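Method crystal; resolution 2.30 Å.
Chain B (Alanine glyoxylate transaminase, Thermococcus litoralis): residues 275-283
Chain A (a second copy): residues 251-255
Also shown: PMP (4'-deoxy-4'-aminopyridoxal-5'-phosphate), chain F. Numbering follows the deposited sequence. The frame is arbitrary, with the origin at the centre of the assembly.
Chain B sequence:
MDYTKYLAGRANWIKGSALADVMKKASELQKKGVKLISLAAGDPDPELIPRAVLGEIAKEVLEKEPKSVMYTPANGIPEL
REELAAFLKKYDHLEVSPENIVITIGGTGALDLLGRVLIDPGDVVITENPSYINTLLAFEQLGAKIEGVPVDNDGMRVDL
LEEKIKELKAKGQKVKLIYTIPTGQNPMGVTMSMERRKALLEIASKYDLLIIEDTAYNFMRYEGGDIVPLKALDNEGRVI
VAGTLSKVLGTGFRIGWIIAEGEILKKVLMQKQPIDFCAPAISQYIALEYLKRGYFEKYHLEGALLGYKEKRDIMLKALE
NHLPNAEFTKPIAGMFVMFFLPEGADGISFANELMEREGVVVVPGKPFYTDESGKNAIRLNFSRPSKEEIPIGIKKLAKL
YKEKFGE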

# COMPACT_ATOMS: atom_id res chain seq x y z
N ILE B 275 0.74 -4.16 18.71
CA ILE B 275 1.56 -5.16 18.03
C ILE B 275 2.31 -6.10 18.98
O ILE B 275 2.37 -7.30 18.71
CB ILE B 275 2.54 -4.56 16.98
CG1 ILE B 275 3.97 -4.77 17.42
CG2 ILE B 275 2.21 -3.12 16.68
CD1 ILE B 275 4.91 -4.77 16.26
N ASP B 276 2.88 -5.60 20.07
CA ASP B 276 3.54 -6.50 21.01
C ASP B 276 3.01 -6.33 22.44
O ASP B 276 3.33 -7.10 23.33
CB ASP B 276 5.08 -6.31 21.02
CG ASP B 276 5.54 -5.03 21.71
OD1 ASP B 276 4.81 -4.48 22.57
OD2 ASP B 276 6.68 -4.58 21.41
N PHE B 277 2.16 -5.32 22.62
CA PHE B 277 1.59 -4.95 23.92
C PHE B 277 2.68 -4.38 24.82
O PHE B 277 2.57 -3.25 25.28
CB PHE B 277 0.91 -6.13 24.63
CG PHE B 277 -0.28 -5.71 25.46
CD1 PHE B 277 -1.57 -5.95 25.01
CD2 PHE B 277 -0.11 -5.02 26.66
CE1 PHE B 277 -2.68 -5.51 25.74
CE2 PHE B 277 -1.21 -4.58 27.40
CZ PHE B 277 -2.50 -4.83 26.93
N CYS B 278 3.73 -5.15 25.08
CA CYS B 278 4.85 -4.67 25.89
C CYS B 278 5.98 -5.69 25.87
O CYS B 278 5.77 -6.85 25.55
CB CYS B 278 4.44 -4.42 27.34
SG CYS B 278 4.15 -5.93 28.31
N ALA B 279 7.17 -5.23 26.19
CA ALA B 279 8.33 -6.12 26.25
C ALA B 279 8.06 -7.03 27.45
O ALA B 279 7.27 -6.69 28.34
CB ALA B 279 9.61 -5.30 26.46
N PRO B 280 8.71 -8.20 27.50
CA PRO B 280 8.52 -9.15 28.60
C PRO B 280 8.75 -8.55 29.98
O PRO B 280 9.81 -7.98 30.24
CB PRO B 280 9.52 -10.25 28.26
CG PRO B 280 9.54 -10.22 26.76
CD PRO B 280 9.63 -8.75 26.49
N ALA B 281 7.76 -8.66 30.86
CA ALA B 281 7.87 -8.11 32.20
C ALA B 281 9.06 -8.74 32.94
O ALA B 281 9.94 -8.04 33.43
CB ALA B 281 6.58 -8.34 32.99
N ILE B 282 9.09 -10.07 32.99
CA ILE B 282 10.19 -10.76 33.65
C ILE B 282 11.54 -10.29 33.12
O ILE B 282 12.45 -10.06 33.90
CB ILE B 282 10.06 -12.31 33.48
CG1 ILE B 282 11.22 -13.02 34.19
CG2 ILE B 282 10.04 -12.69 32.00
CD1 ILE B 282 11.34 -12.72 35.68
N SER B 283 11.67 -10.12 31.80
CA SER B 283 12.95 -9.68 31.23
C SER B 283 13.29 -8.24 31.59
O SER B 283 14.47 -7.89 31.76
CB SER B 283 12.96 -9.84 29.72
OG SER B 283 12.85 -11.21 29.35
N1 PMP F . -6.93 -11.41 22.69
C2 PMP F . -7.82 -10.89 23.56
C2A PMP F . -9.31 -11.04 23.21
C3 PMP F . -7.40 -10.23 24.75
O3 PMP F . -8.34 -9.70 25.62
C4 PMP F . -5.98 -10.12 25.01
C4A PMP F . -5.53 -9.41 26.30
N4A PMP F . -4.73 -8.21 26.06
C5 PMP F . -5.01 -10.74 23.98
C6 PMP F . -5.55 -11.37 22.84
C5A PMP F . -3.48 -10.69 24.15
O4P PMP F . -3.20 -11.30 25.03
P PMP F . -1.54 -11.35 25.23
O1P PMP F . -0.67 -13.02 24.97
O2P PMP F . -1.25 -10.87 27.05
O3P PMP F . -0.66 -10.16 24.18
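Chain A, residues 251-255: TGFRI

Chain A residues 251-255 form an irregular segment whose sequence runs counter to that of chain B where they meet: Gly A252 lies by Ala B281 (CA to CA 4.8 Å), Phe A253 by Pro B280 (CA to CA 5.2 Å), and the side chain of Arg A254 reaches back to Asp B276. Arg A254 itself has positive phi (62/54). The carbonyl of Gly A252 meets the start of the helix at 281: Ala B281 N donates to Gly A252 O at 2.7 Å (154°), so an amide in the helix's first turn is satisfied by the other subunit. The same oxygen, Gly A252 O, receives a CA-H...O contact from Pro B280 CA, 3.4 Å away. A CB on Gly A252 would fall 2.7 Å from Ala B281 CB, a clash, so the close approach depends on glycine. Arg A254, the most covered residue, packs its CG 3.8 Å from Pro B280 CG and makes three hydrogen bonds through its guanidinium. Arg A254 NH2 donates to Asp B276 O (2.9 Å) and PMP O3P (3.0 Å), while Arg A254 NH1 donates to Thr A251 O within its own chain (3.1 Å); Arg A254 NH1 also lies 2.5 Å from PMP O2P. Asp B276 O also accepts a weak bond from Cys B278 N (2.7 Å); both Asp B276 carboxylate oxygens are satisfied elsewhere in the structure. The apolar contact is Ile B282 CG2, 3.8 Å from Phe A253 CD1.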

# COMPACT_ATOMS: atom_id res chain seq x y z
N THR A 251 0.38 -12.67 32.24
CA THR A 251 0.22 -11.77 31.12
C THR A 251 1.50 -11.04 30.66
O THR A 251 1.56 -10.58 29.52
CB THR A 251 -0.88 -10.77 31.47
OG1 THR A 251 -1.70 -10.52 30.33
CG2 THR A 251 -0.29 -9.50 31.98
N GLY A 252 2.51 -10.95 31.52
CA GLY A 252 3.74 -10.26 31.15
C GLY A 252 4.87 -11.11 30.56
O GLY A 252 5.93 -10.57 30.23
N PHE A 253 4.65 -12.42 30.43
CA PHE A 253 5.66 -13.32 29.89
C PHE A 253 5.71 -13.23 28.35
O PHE A 253 6.72 -13.57 27.73
CB PHE A 253 5.39 -14.78 30.33
CG PHE A 253 5.73 -15.05 31.78
CD1 PHE A 253 7.06 -15.11 32.20
CD2 PHE A 253 4.72 -15.20 32.73
CE1 PHE A 253 7.38 -15.31 33.55
CE2 PHE A 253 5.03 -15.40 34.09
CZ PHE A 253 6.37 -15.45 34.50
N ARG A 254 4.62 -12.76 27.75
CA ARG A 254 4.57 -12.61 26.30
C ARG A 254 4.74 -13.96 25.61
O ARG A 254 5.61 -14.12 24.76
CB ARG A 254 5.70 -11.65 25.82
CG ARG A 254 5.79 -10.28 26.51
CD ARG A 254 4.66 -9.35 26.09
NE ARG A 254 3.39 -9.86 26.58
CZ ARG A 254 2.25 -9.88 25.90
NH1 ARG A 254 1.17 -10.40 26.48
NH2 ARG A 254 2.18 -9.40 24.66
N ILE A 255 3.91 -14.94 25.98
CA ILE A 255 3.96 -16.27 25.37
C ILE A 255 2.60 -16.59 24.75
O ILE A 255 1.63 -16.89 25.45
CB ILE A 255 4.32 -17.39 26.39
CG1 ILE A 255 5.80 -17.31 26.77
CG2 ILE A 255 4.06 -18.77 25.76
CD1 ILE A 255 6.76 -17.53 25.60